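Local coordinates for protein F-93 (Sulfolobus virus 1, PDB 1TBX), which probably acts as a transcription factor, binding a palindromic or pseudo-palindromic DNA target as a winged-helix homodimer, at residues T25-Y29 with F43-K47; I12-Y16 with K31-F36; E53-K57 with Y68-G73. All coordinates share one frame; numbering follows the deposited sequence.

Interaction 1 (T25-Y29 with F43-K47)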
ATOM      1  N   THR A  25     -19.679  -2.251 -10.618  1.00 25.62           N
ATOM      2  CA  THR A  25     -19.130  -2.461  -9.284  1.00 23.07           C
ATOM      3  C   THR A  25     -18.856  -3.935  -8.931  1.00 24.21           C
ATOM      4  O   THR A  25     -17.742  -4.283  -8.558  1.00 26.25           O
ATOM      5  CB  THR A  25     -20.082  -1.798  -8.282  1.00 26.78           C
ATOM      6  OG1 THR A  25     -20.172  -0.384  -8.558  1.00 25.40           O
ATOM      7  CG2 THR A  25     -19.552  -1.906  -6.855  1.00 29.47           C
ATOM      8  N   TYR A  26     -19.834  -4.805  -9.084  1.00 24.61           N
ATOM      9  CA  TYR A  26     -19.603  -6.208  -8.760  1.00 25.77           C
ATOM     10  C   TYR A  26     -18.579  -6.888  -9.675  1.00 26.16           C
ATOM     11  O   TYR A  26     -17.830  -7.773  -9.228  1.00 23.38           O
ATOM     12  CB  TYR A  26     -20.902  -7.031  -8.667  1.00 26.58           C
ATOM     13  CG  TYR A  26     -20.640  -8.417  -8.162  1.00 28.79           C
ATOM     14  CD1 TYR A  26     -20.394  -8.655  -6.799  1.00 29.48           C
ATOM     15  CD2 TYR A  26     -20.598  -9.494  -9.044  1.00 29.66           C
ATOM     16  CE1 TYR A  26     -20.138  -9.945  -6.324  1.00 29.33           C
ATOM     17  CE2 TYR A  26     -20.340 -10.783  -8.589  1.00 32.26           C
ATOM     18  CZ  TYR A  26     -20.104 -11.004  -7.230  1.00 34.94           C
ATOM     19  OH  TYR A  26     -19.867 -12.294  -6.791  1.00 38.53           O
ATOM     20  N   ASP A  27     -18.532  -6.488 -10.939  1.00 24.66           N
ATOM     21  CA  ASP A  27     -17.457  -7.014 -11.777  1.00 27.73           C
ATOM     22  C   ASP A  27     -16.105  -6.551 -11.310  1.00 27.91           C
ATOM     23  O   ASP A  27     -15.136  -7.303 -11.435  1.00 31.49           O
ATOM     24  CB  ASP A  27     -17.628  -6.697 -13.256  1.00 23.74           C
ATOM     25  CG  ASP A  27     -18.762  -7.462 -13.848  1.00 31.69           C
ATOM     26  OD1 ASP A  27     -19.073  -8.529 -13.253  1.00 30.83           O
ATOM     27  OD2 ASP A  27     -19.428  -7.063 -14.843  1.00 30.57           O
ATOM     28  N   LEU A  28     -16.023  -5.321 -10.788  1.00 26.93           N
ATOM     29  CA  LEU A  28     -14.753  -4.854 -10.248  1.00 25.25           C
ATOM     30  C   LEU A  28     -14.405  -5.736  -9.068  1.00 26.59           C
ATOM     31  O   LEU A  28     -13.272  -6.149  -8.929  1.00 24.98           O
ATOM     32  CB  LEU A  28     -14.770  -3.385  -9.836  1.00 26.75           C
ATOM     33  CG  LEU A  28     -13.433  -2.918  -9.208  1.00 27.71           C
ATOM     34  CD1 LEU A  28     -12.284  -2.835 -10.255  1.00 22.59           C
ATOM     35  CD2 LEU A  28     -13.504  -1.610  -8.384  1.00 19.34           C
ATOM     36  N   TYR A  29     -15.391  -6.066  -8.252  1.00 26.22           N
ATOM     37  CA  TYR A  29     -15.148  -7.010  -7.218  1.00 23.82           C
ATOM     38  C   TYR A  29     -14.586  -8.348  -7.720  1.00 28.48           C
ATOM     39  O   TYR A  29     -13.615  -8.844  -7.143  1.00 30.90           O
ATOM     40  CB  TYR A  29     -16.404  -7.291  -6.439  1.00 23.06           C
ATOM     41  CG  TYR A  29     -16.151  -8.436  -5.498  1.00 21.55           C
ATOM     42  CD1 TYR A  29     -15.203  -8.325  -4.481  1.00 21.83           C
ATOM     43  CD2 TYR A  29     -16.776  -9.639  -5.666  1.00 18.59           C
ATOM     44  CE1 TYR A  29     -14.962  -9.357  -3.630  1.00 19.43           C
ATOM     45  CE2 TYR A  29     -16.556 -10.690  -4.791  1.00 16.83           C
ATOM     46  CZ  TYR A  29     -15.645 -10.534  -3.790  1.00 16.80           C
ATOM     47  OH  TYR A  29     -15.373 -11.561  -2.961  1.00 12.24           O
ATOM     48  N   PHE A  43     -14.751  -5.746   0.441  1.00 24.91           N
ATOM     49  CA  PHE A  43     -14.742  -4.963  -0.827  1.00 25.19           C
ATOM     50  C   PHE A  43     -15.659  -3.759  -0.801  1.00 26.65           C
ATOM     51  O   PHE A  43     -15.237  -2.673  -1.196  1.00 23.28           O
ATOM     52  CB  PHE A  43     -15.047  -5.816  -2.072  1.00 25.88           C
ATOM     53  CG  PHE A  43     -15.251  -5.015  -3.346  1.00 21.94           C
ATOM     54  CD1 PHE A  43     -14.218  -4.854  -4.253  1.00 20.25           C
ATOM     55  CD2 PHE A  43     -16.517  -4.443  -3.657  1.00 23.58           C
ATOM     56  CE1 PHE A  43     -14.393  -4.100  -5.466  1.00 20.29           C
ATOM     57  CE2 PHE A  43     -16.710  -3.666  -4.857  1.00 17.81           C
ATOM     58  CZ  PHE A  43     -15.656  -3.505  -5.760  1.00 16.85           C
ATOM     59  N   TYR A  44     -16.905  -3.964  -0.351  1.00 24.99           N
ATOM     60  CA  TYR A  44     -17.904  -2.887  -0.289  1.00 26.18           C
ATOM     61  C   TYR A  44     -17.517  -1.840   0.741  1.00 24.28           C
ATOM     62  O   TYR A  44     -17.711  -0.650   0.517  1.00 26.59           O
ATOM     63  CB  TYR A  44     -19.368  -3.405  -0.165  1.00 23.99           C
ATOM     64  CG  TYR A  44     -19.900  -3.792  -1.549  1.00 28.80           C
ATOM     65  CD1 TYR A  44     -19.818  -5.095  -2.018  1.00 31.82           C
ATOM     66  CD2 TYR A  44     -20.405  -2.839  -2.415  1.00 30.92           C
ATOM     67  CE1 TYR A  44     -20.248  -5.438  -3.329  1.00 31.29           C
ATOM     68  CE2 TYR A  44     -20.853  -3.175  -3.695  1.00 33.80           C
ATOM     69  CZ  TYR A  44     -20.760  -4.474  -4.149  1.00 31.72           C
ATOM     70  OH  TYR A  44     -21.206  -4.803  -5.409  1.00 36.10           O
ATOM     71  N   ASP A  45     -16.882  -2.259   1.823  1.00 23.19           N
ATOM     72  CA  ASP A  45     -16.394  -1.284   2.776  1.00 25.98           C
ATOM     73  C   ASP A  45     -15.431  -0.331   2.078  1.00 26.97           C
ATOM     74  O   ASP A  45     -15.508   0.892   2.254  1.00 26.95           O
ATOM     75  CB  ASP A  45     -15.718  -1.983   3.923  1.00 28.51           C
ATOM     76  CG  ASP A  45     -16.597  -2.078   5.115  1.00 35.92           C
ATOM     77  OD1 ASP A  45     -17.823  -1.752   5.027  1.00 35.68           O
ATOM     78  OD2 ASP A  45     -16.135  -2.472   6.208  1.00 43.66           O
ATOM     79  N   ALA A  46     -14.560  -0.898   1.249  1.00 19.75           N
ATOM     80  CA  ALA A  46     -13.635  -0.112   0.489  1.00 21.35           C
ATOM     81  C   ALA A  46     -14.341   0.788  -0.554  1.00 26.62           C
ATOM     82  O   ALA A  46     -13.951   1.959  -0.737  1.00 30.64           O
ATOM     83  CB  ALA A  46     -12.571  -1.023  -0.165  1.00 18.14           C
ATOM     84  N   LYS A  47     -15.372   0.274  -1.234  1.00 26.15           N
ATOM     85  CA  LYS A  47     -16.061   1.127  -2.202  1.00 27.06           C
ATOM     86  C   LYS A  47     -16.644   2.302  -1.411  1.00 25.50           C
ATOM     87  O   LYS A  47     -16.434   3.462  -1.777  1.00 23.88           O
ATOM     88  CB  LYS A  47     -17.102   0.358  -3.056  1.00 27.77           C
ATOM     89  CG  LYS A  47     -17.990   1.196  -4.003  1.00 23.66           C
ATOM     90  CD  LYS A  47     -19.442   0.638  -4.011  1.00 32.66           C
ATOM     91  CE  LYS A  47     -20.501   1.525  -3.306  1.00 27.52           C
ATOM     92  NZ  LYS A  47     -21.691   0.750  -2.828  1.00 34.62           N
TER

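Interaction 2 (I12-Y16 with K31-F36)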
ATOM      1  N   ILE A  12      -6.063  -1.526  -3.117  1.00 24.73           N
ATOM      2  CA  ILE A  12      -6.211  -2.464  -4.227  1.00 23.51           C
ATOM      3  C   ILE A  12      -7.362  -2.047  -5.159  1.00 26.17           C
ATOM      4  O   ILE A  12      -7.159  -1.931  -6.384  1.00 24.36           O
ATOM      5  CB  ILE A  12      -6.420  -3.877  -3.711  1.00 22.00           C
ATOM      6  CG1 ILE A  12      -5.218  -4.258  -2.862  1.00 26.86           C
ATOM      7  CG2 ILE A  12      -6.535  -4.841  -4.860  1.00 14.33           C
ATOM      8  CD1 ILE A  12      -5.497  -5.334  -1.869  1.00 26.17           C
ATOM      9  N   VAL A  13      -8.539  -1.809  -4.570  1.00 23.31           N
ATOM     10  CA  VAL A  13      -9.747  -1.503  -5.291  1.00 18.14           C
ATOM     11  C   VAL A  13      -9.465  -0.271  -6.120  1.00 24.11           C
ATOM     12  O   VAL A  13      -9.691  -0.259  -7.314  1.00 30.17           O
ATOM     13  CB  VAL A  13     -10.886  -1.253  -4.327  1.00 23.61           C
ATOM     14  CG1 VAL A  13     -12.103  -0.730  -5.093  1.00 14.49           C
ATOM     15  CG2 VAL A  13     -11.204  -2.574  -3.433  1.00  9.55           C
ATOM     16  N   LEU A  14      -8.873   0.743  -5.523  1.00 23.68           N
ATOM     17  CA  LEU A  14      -8.533   1.934  -6.285  1.00 24.74           C
ATOM     18  C   LEU A  14      -7.632   1.659  -7.518  1.00 27.91           C
ATOM     19  O   LEU A  14      -7.910   2.118  -8.636  1.00 26.44           O
ATOM     20  CB  LEU A  14      -7.893   2.972  -5.345  1.00 27.60           C
ATOM     21  CG  LEU A  14      -7.929   4.401  -5.886  1.00 29.11           C
ATOM     22  CD1 LEU A  14      -9.354   4.719  -6.293  1.00 23.89           C
ATOM     23  CD2 LEU A  14      -7.359   5.424  -4.876  1.00 23.90           C
ATOM     24  N   ALA A  15      -6.549   0.917  -7.303  1.00 26.89           N
ATOM     25  CA  ALA A  15      -5.599   0.578  -8.356  1.00 25.17           C
ATOM     26  C   ALA A  15      -6.311  -0.140  -9.478  1.00 27.88           C
ATOM     27  O   ALA A  15      -6.114   0.169 -10.641  1.00 34.09           O
ATOM     28  CB  ALA A  15      -4.523  -0.313  -7.805  1.00 22.52           C
ATOM     29  N   TYR A  16      -7.167  -1.092  -9.128  1.00 27.22           N
ATOM     30  CA  TYR A  16      -7.830  -1.903 -10.137  1.00 25.41           C
ATOM     31  C   TYR A  16      -8.832  -1.132 -10.983  1.00 26.16           C
ATOM     32  O   TYR A  16      -9.099  -1.488 -12.146  1.00 27.09           O
ATOM     33  CB  TYR A  16      -8.460  -3.117  -9.484  1.00 26.40           C
ATOM     34  CG  TYR A  16      -7.424  -4.187  -9.369  1.00 33.71           C
ATOM     35  CD1 TYR A  16      -6.373  -4.099  -8.424  1.00 33.18           C
ATOM     36  CD2 TYR A  16      -7.429  -5.268 -10.264  1.00 36.01           C
ATOM     37  CE1 TYR A  16      -5.379  -5.109  -8.370  1.00 36.54           C
ATOM     38  CE2 TYR A  16      -6.454  -6.278 -10.215  1.00 31.09           C
ATOM     39  CZ  TYR A  16      -5.445  -6.202  -9.281  1.00 37.76           C
ATOM     40  OH  TYR A  16      -4.516  -7.218  -9.295  1.00 36.73           O
ATOM     41  N   LYS A  31     -12.866  -9.085 -10.294  1.00 22.98           N
ATOM     42  CA  LYS A  31     -11.537  -8.889 -10.821  1.00 25.97           C
ATOM     43  C   LYS A  31     -10.490  -8.765  -9.697  1.00 29.06           C
ATOM     44  O   LYS A  31      -9.449  -9.426  -9.728  1.00 28.58           O
ATOM     45  CB  LYS A  31     -11.568  -7.586 -11.598  1.00 27.44           C
ATOM     46  CG  LYS A  31     -10.469  -7.395 -12.549  1.00 36.29           C
ATOM     47  CD  LYS A  31     -10.830  -6.266 -13.509  1.00 40.66           C
ATOM     48  CE  LYS A  31     -11.777  -6.740 -14.594  1.00 42.30           C
ATOM     49  NZ  LYS A  31     -11.028  -7.373 -15.707  1.00 42.30           N
ATOM     50  N   VAL A  32     -10.771  -7.886  -8.736  1.00 26.13           N
ATOM     51  CA  VAL A  32      -9.923  -7.644  -7.589  1.00 23.50           C
ATOM     52  C   VAL A  32      -9.729  -8.983  -6.894  1.00 28.20           C
ATOM     53  O   VAL A  32      -8.593  -9.450  -6.658  1.00 30.50           O
ATOM     54  CB  VAL A  32     -10.566  -6.594  -6.622  1.00 22.18           C
ATOM     55  CG1 VAL A  32      -9.979  -6.649  -5.237  1.00 20.78           C
ATOM     56  CG2 VAL A  32     -10.391  -5.176  -7.174  1.00 22.34           C
ATOM     57  N   ASN A  33     -10.849  -9.630  -6.605  1.00 27.05           N
ATOM     58  CA  ASN A  33     -10.830 -10.850  -5.860  1.00 24.60           C
ATOM     59  C   ASN A  33     -10.036 -12.011  -6.507  1.00 24.85           C
ATOM     60  O   ASN A  33      -9.399 -12.806  -5.803  1.00 26.12           O
ATOM     61  CB  ASN A  33     -12.250 -11.222  -5.560  1.00 19.03           C
ATOM     62  CG  ASN A  33     -12.327 -12.476  -4.799  1.00 20.82           C
ATOM     63  OD1 ASN A  33     -11.990 -12.520  -3.614  1.00 24.40           O
ATOM     64  ND2 ASN A  33     -12.700 -13.544  -5.484  1.00 17.06           N
ATOM     65  N   ALA A  34     -10.080 -12.073  -7.839  1.00 23.06           N
ATOM     66  CA  ALA A  34      -9.289 -12.991  -8.674  1.00 22.15           C
ATOM     67  C   ALA A  34      -7.776 -12.872  -8.454  1.00 26.81           C
ATOM     68  O   ALA A  34      -7.047 -13.775  -8.836  1.00 32.54           O
ATOM     69  CB  ALA A  34      -9.609 -12.758 -10.173  1.00 14.40           C
ATOM     70  N   GLU A  35      -7.309 -11.776  -7.851  1.00 25.30           N
ATOM     71  CA  GLU A  35      -5.878 -11.541  -7.665  1.00 28.39           C
ATOM     72  C   GLU A  35      -5.487 -11.304  -6.223  1.00 29.05           C
ATOM     73  O   GLU A  35      -4.418 -11.687  -5.803  1.00 33.58           O
ATOM     74  CB  GLU A  35      -5.469 -10.284  -8.410  1.00 29.11           C
ATOM     75  CG  GLU A  35      -5.702 -10.339  -9.897  1.00 34.29           C
ATOM     76  CD  GLU A  35      -4.430 -10.188 -10.689  1.00 31.97           C
ATOM     77  OE1 GLU A  35      -3.332 -10.279 -10.099  1.00 50.80           O
ATOM     78  OE2 GLU A  35      -4.518 -10.004 -11.909  1.00 34.62           O
ATOM     79  N   PHE A  36      -6.344 -10.605  -5.498  1.00 29.17           N
ATOM     80  CA  PHE A  36      -6.150 -10.282  -4.113  1.00 23.90           C
ATOM     81  C   PHE A  36      -7.414 -10.654  -3.356  1.00 25.82           C
ATOM     82  O   PHE A  36      -8.223  -9.771  -3.052  1.00 26.92           O
ATOM     83  CB  PHE A  36      -5.959  -8.787  -4.017  1.00 24.43           C
ATOM     84  CG  PHE A  36      -4.636  -8.345  -4.475  1.00 28.56           C
ATOM     85  CD1 PHE A  36      -4.483  -7.791  -5.738  1.00 26.12           C
ATOM     86  CD2 PHE A  36      -3.514  -8.500  -3.652  1.00 24.28           C
ATOM     87  CE1 PHE A  36      -3.245  -7.387  -6.172  1.00 23.02           C
ATOM     88  CE2 PHE A  36      -2.277  -8.109  -4.081  1.00 23.16           C
ATOM     89  CZ  PHE A  36      -2.134  -7.541  -5.355  1.00 23.67           C
TER

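Interaction 3 (E53-K57 with Y68-G73)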
ATOM      1  N   GLU A  53     -14.428   9.510   0.602  1.00 27.70           N
ATOM      2  CA  GLU A  53     -13.232  10.342   0.580  1.00 25.08           C
ATOM      3  C   GLU A  53     -12.933  10.928  -0.798  1.00 25.75           C
ATOM      4  O   GLU A  53     -11.862  11.504  -1.017  1.00 26.63           O
ATOM      5  CB  GLU A  53     -12.028   9.588   1.116  1.00 24.55           C
ATOM      6  CG  GLU A  53     -12.157   9.190   2.574  1.00 31.63           C
ATOM      7  CD  GLU A  53     -12.431  10.346   3.520  1.00 33.07           C
ATOM      8  OE1 GLU A  53     -11.713  11.369   3.470  1.00 33.92           O
ATOM      9  OE2 GLU A  53     -13.364  10.208   4.337  1.00 34.15           O
ATOM     10  N   GLY A  54     -13.875  10.777  -1.724  1.00 19.26           N
ATOM     11  CA  GLY A  54     -13.854  11.538  -2.958  1.00 19.38           C
ATOM     12  C   GLY A  54     -12.859  11.109  -4.022  1.00 23.80           C
ATOM     13  O   GLY A  54     -12.445  11.945  -4.846  1.00 19.65           O
ATOM     14  N   PHE A  55     -12.491   9.822  -3.994  1.00 21.09           N
ATOM     15  CA  PHE A  55     -11.640   9.209  -4.999  1.00 17.72           C
ATOM     16  C   PHE A  55     -12.414   8.535  -6.122  1.00 22.97           C
ATOM     17  O   PHE A  55     -11.897   8.422  -7.226  1.00 23.58           O
ATOM     18  CB  PHE A  55     -10.801   8.150  -4.362  1.00 12.95           C
ATOM     19  CG  PHE A  55      -9.847   8.669  -3.345  1.00 18.35           C
ATOM     20  CD1 PHE A  55     -10.111   8.529  -1.991  1.00 18.54           C
ATOM     21  CD2 PHE A  55      -8.655   9.264  -3.728  1.00 22.19           C
ATOM     22  CE1 PHE A  55      -9.220   8.968  -1.032  1.00 14.82           C
ATOM     23  CE2 PHE A  55      -7.764   9.721  -2.761  1.00 23.36           C
ATOM     24  CZ  PHE A  55      -8.058   9.559  -1.412  1.00 19.01           C
ATOM     25  N   VAL A  56     -13.646   8.095  -5.846  1.00 24.19           N
ATOM     26  CA  VAL A  56     -14.437   7.283  -6.779  1.00 19.64           C
ATOM     27  C   VAL A  56     -15.859   7.804  -6.821  1.00 22.38           C
ATOM     28  O   VAL A  56     -16.378   8.310  -5.812  1.00 21.00           O
ATOM     29  CB  VAL A  56     -14.468   5.817  -6.295  1.00 19.57           C
ATOM     30  CG1 VAL A  56     -15.515   4.979  -7.001  1.00 17.13           C
ATOM     31  CG2 VAL A  56     -13.088   5.173  -6.437  1.00 24.15           C
ATOM     32  N   LYS A  57     -16.494   7.682  -7.982  1.00 21.28           N
ATOM     33  CA  LYS A  57     -17.912   8.004  -8.103  1.00 24.81           C
ATOM     34  C   LYS A  57     -18.676   6.760  -8.531  1.00 25.54           C
ATOM     35  O   LYS A  57     -18.199   6.002  -9.355  1.00 27.01           O
ATOM     36  CB  LYS A  57     -18.145   9.174  -9.074  1.00 24.57           C
ATOM     37  CG  LYS A  57     -18.205  10.554  -8.367  1.00 29.04           C
ATOM     38  CD  LYS A  57     -17.811  11.771  -9.280  1.00 31.42           C
ATOM     39  CE  LYS A  57     -17.797  13.139  -8.499  1.00 32.86           C
ATOM     40  NZ  LYS A  57     -18.504  14.304  -9.177  1.00 34.30           N
ATOM     41  N   TYR A  68     -16.537   5.167 -11.507  1.00 30.49           N
ATOM     42  CA  TYR A  68     -15.644   6.059 -12.223  1.00 27.21           C
ATOM     43  C   TYR A  68     -14.644   6.592 -11.247  1.00 29.83           C
ATOM     44  O   TYR A  68     -14.838   6.527 -10.022  1.00 29.33           O
ATOM     45  CB  TYR A  68     -16.426   7.149 -12.965  1.00 24.86           C
ATOM     46  CG  TYR A  68     -17.424   6.495 -13.912  1.00 24.86           C
ATOM     47  CD1 TYR A  68     -18.614   5.961 -13.407  1.00 24.34           C
ATOM     48  CD2 TYR A  68     -17.138   6.314 -15.281  1.00 20.93           C
ATOM     49  CE1 TYR A  68     -19.520   5.300 -14.225  1.00 28.33           C
ATOM     50  CE2 TYR A  68     -18.042   5.650 -16.121  1.00 18.42           C
ATOM     51  CZ  TYR A  68     -19.245   5.151 -15.584  1.00 27.71           C
ATOM     52  OH  TYR A  68     -20.204   4.489 -16.351  1.00 31.73           O
ATOM     53  N   LEU A  69     -13.530   7.054 -11.800  1.00 32.85           N
ATOM     54  CA  LEU A  69     -12.472   7.627 -11.000  1.00 28.66           C
ATOM     55  C   LEU A  69     -12.696   9.097 -10.930  1.00 29.66           C
ATOM     56  O   LEU A  69     -13.373   9.695 -11.755  1.00 33.60           O
ATOM     57  CB  LEU A  69     -11.099   7.347 -11.581  1.00 29.20           C
ATOM     58  CG  LEU A  69     -10.544   5.968 -11.241  1.00 32.50           C
ATOM     59  CD1 LEU A  69      -9.271   5.757 -12.047  1.00 35.31           C
ATOM     60  CD2 LEU A  69     -10.278   5.849  -9.756  1.00 31.29           C
ATOM     61  N   THR A  70     -12.117   9.680  -9.914  1.00 30.92           N
ATOM     62  CA  THR A  70     -12.286  11.063  -9.649  1.00 27.53           C
ATOM     63  C   THR A  70     -10.982  11.679 -10.121  1.00 32.88           C
ATOM     64  O   THR A  70     -10.030  10.943 -10.404  1.00 41.28           O
ATOM     65  CB  THR A  70     -12.516  11.121  -8.171  1.00 26.26           C
ATOM     66  OG1 THR A  70     -13.725  11.836  -7.928  1.00 26.20           O
ATOM     67  CG2 THR A  70     -11.383  11.801  -7.398  1.00 17.96           C
ATOM     68  N   GLU A  71     -10.931  12.999 -10.267  1.00 31.96           N
ATOM     69  CA  GLU A  71      -9.670  13.668 -10.555  1.00 29.76           C
ATOM     70  C   GLU A  71      -8.549  13.191  -9.616  1.00 27.44           C
ATOM     71  O   GLU A  71      -7.518  12.673 -10.075  1.00 28.11           O
ATOM     72  CB  GLU A  71      -9.885  15.159 -10.437  1.00 31.56           C
ATOM     73  CG  GLU A  71     -10.378  15.778 -11.725  1.00 38.18           C
ATOM     74  CD  GLU A  71      -9.500  16.939 -12.186  1.00 43.58           C
ATOM     75  OE1 GLU A  71      -8.288  16.976 -11.843  1.00 43.81           O
ATOM     76  OE2 GLU A  71     -10.024  17.826 -12.894  1.00 41.91           O
ATOM     77  N   LYS A  72      -8.778  13.324  -8.304  1.00 25.84           N
ATOM     78  CA  LYS A  72      -7.820  12.857  -7.281  1.00 24.17           C
ATOM     79  C   LYS A  72      -7.653  11.316  -7.213  1.00 27.89           C
ATOM     80  O   LYS A  72      -6.592  10.813  -6.836  1.00 32.96           O
ATOM     81  CB  LYS A  72      -8.060  13.546  -5.897  1.00 22.43           C
ATOM     82  CG  LYS A  72      -8.661  12.769  -4.719  1.00 19.16           C
ATOM     83  CD  LYS A  72      -9.537  13.698  -3.872  1.00 15.20           C
ATOM     84  CE  LYS A  72      -9.947  13.100  -2.517  1.00 17.09           C
ATOM     85  NZ  LYS A  72      -9.595  13.909  -1.292  1.00 16.17           N
ATOM     86  N   GLY A  73      -8.687  10.581  -7.600  1.00 26.89           N
ATOM     87  CA  GLY A  73      -8.575   9.142  -7.696  1.00 28.42           C
ATOM     88  C   GLY A  73      -7.681   8.744  -8.856  1.00 29.96           C
ATOM     89  O   GLY A  73      -6.852   7.840  -8.714  1.00 31.38           O
TER

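Interaction 1 (T25-Y29 with F43-K47)
Tyr29 and Phe43 are the nearest pair by CA atoms, 6.7 Å apart. Both segments are helical. Their local axes come within 11.1 Å and their N-to-C directions differ by 125°. No hydrogen bond links them; side chains fill the space between the axes.

The Phe43 ring does most of this work. With CG anti to the backbone N (chi1 171°), it reaches across to the other helix. Tyr29 CB sits over the centre of one face, 3.7 Å from the Phe43 ring centroid. The Tyr29 ring turns an edge to the same ring in an offset edge-to-face pair, with the planes at 69°. Leu28 CD2 meets the rim of Phe43, 3.9 Å from Phe43 CZ.

At the other end, Thr25 points its methyl inward. Thr25 CG2 lies 3.6 Å from Tyr44 OH and 3.8 Å from Lys47 CD. Thr25 OG1 hydrogen-bonds instead with Glu58 and the Lys65 carbonyl, while Tyr29 OH bonds with the Met38 carbonyl.

Helices 25-33 and 40-52 pack here as the helix-turn-helix of a winged-helix domain, in which the second helix commonly enters the DNA major groove.

Interaction 2 (I12-Y16 with K31-F36)
Ile12 meets Val32 and Phe36 through its methyl branch. Ile12 CG2 is 3.7 Å from Phe36 CD1 and 3.9 Å from Val32 CG1. Its other branch passes over a face of the Phe36 ring: CG1 lies above that face, and CD1 continues along toward CB and CG of Phe36.

Val13 makes a lighter contact. Its CA is 4.2 Å from Val32 CG2. Its side chain turns to Ala46 and Leu50 of helix 40-52. Val32 thus uses both methyls on helix 9-17. Its CG1 stands anti to the backbone N (chi1 161°) and goes to Ile12, while CG2 goes to Val13 and Tyr16. This is the packing of the first two helices in the three-helix core of a winged-helix domain.

Tyr16 buries the most surface of these residues. Its CB touches Val32 CG2 at 3.6 Å. From there the ring runs out between Lys31 and Phe36. Lys31 CG lies at one edge, 4.4 Å from Tyr16 CD2. The Tyr16 and Phe36 side chains cross at about a right angle, and Tyr16 OH meets the edge of the Phe36 ring 3.4 Å from CE1. Glu35 bends its chain past the same hydroxyl, but its carboxylate is poorly angled for a hydrogen bond. The turn that carries Glu35 and Phe36 is held by the Val32 carbonyl, which accepts from both of their backbone N atoms. Helix 71-94 also reaches this site: Lys81 makes a cation-pi contact with the Tyr16 ring, and Lys88 packs against Tyr16 and Glu35.

Interaction 3 (E53-K57 with Y68-G73)
Lys72 lays its side chain across Phe55. From CB the chain runs obliquely toward the ring. CG stands above the ring plane, just outside the CD2-CE2 side, 3.6 Å from Phe55 CD2. Next, Lys72 CD passes near the Gly54 carbonyl oxygen, whose position is doubtful. CE then lies over a face of the ring, 4.1 Å from the Phe55 centroid, as a CH-pi contact. At the tip, NZ makes a cation-pi contact with the same ring, 5.0 Å from its centroid and 23° off the normal.

Phe55 is also held through its backbone. Its carbonyl accepts from Thr70 N at 3.0 Å. The same oxygen faces Gly73 CA in a CA-H...O contact. Gly54, just before Phe55, has positive phi and is the C-prime residue of a Schellman motif that closes helix 40-52, with Phe55 N bonded to Leu50 O.

The hairpin wing of the winged-helix fold starts here. Val56 and Leu69 form an antiparallel non-hydrogen-bonded pair, and both pack on Leu17 of helix 9-17. Lys57 and Tyr68 form the hydrogen-bonded pair that follows. Lys57 N to Tyr68 O is 2.9 Å, and Tyr68 N to Lys57 O is 2.8 Å. Both bonds are nearly straight, at 167° and 171°. The Tyr68 ring makes a cation-pi contact with Arg59. On the dimer side, Phe6 of the second subunit meets Phe55 edge-to-face, while Ile90 of that subunit packs on Phe55 and Lys72.

In the fold
Interactions 1 and 2 share helix 25-33, and their centres are about 9 Å apart. Val13 joins them: its CG1 lies 3.7 Å from Leu28 CD2, and its CG2 lies 3.9 Å from Phe43 CD1. Interaction 3 is farther off, with its centre about 14 Å from that of interaction 1 and about 16 Å from that of interaction 2. It still touches interaction 2 through Leu14, whose CD1 is 3.8 Å from Leu69 CD2. Helix 9-17 therefore packs against both the helix-turn-helix and the base of the wing. Leu14 also packs on Phe6 of the second subunit, so this part of the core borders the dimer interface.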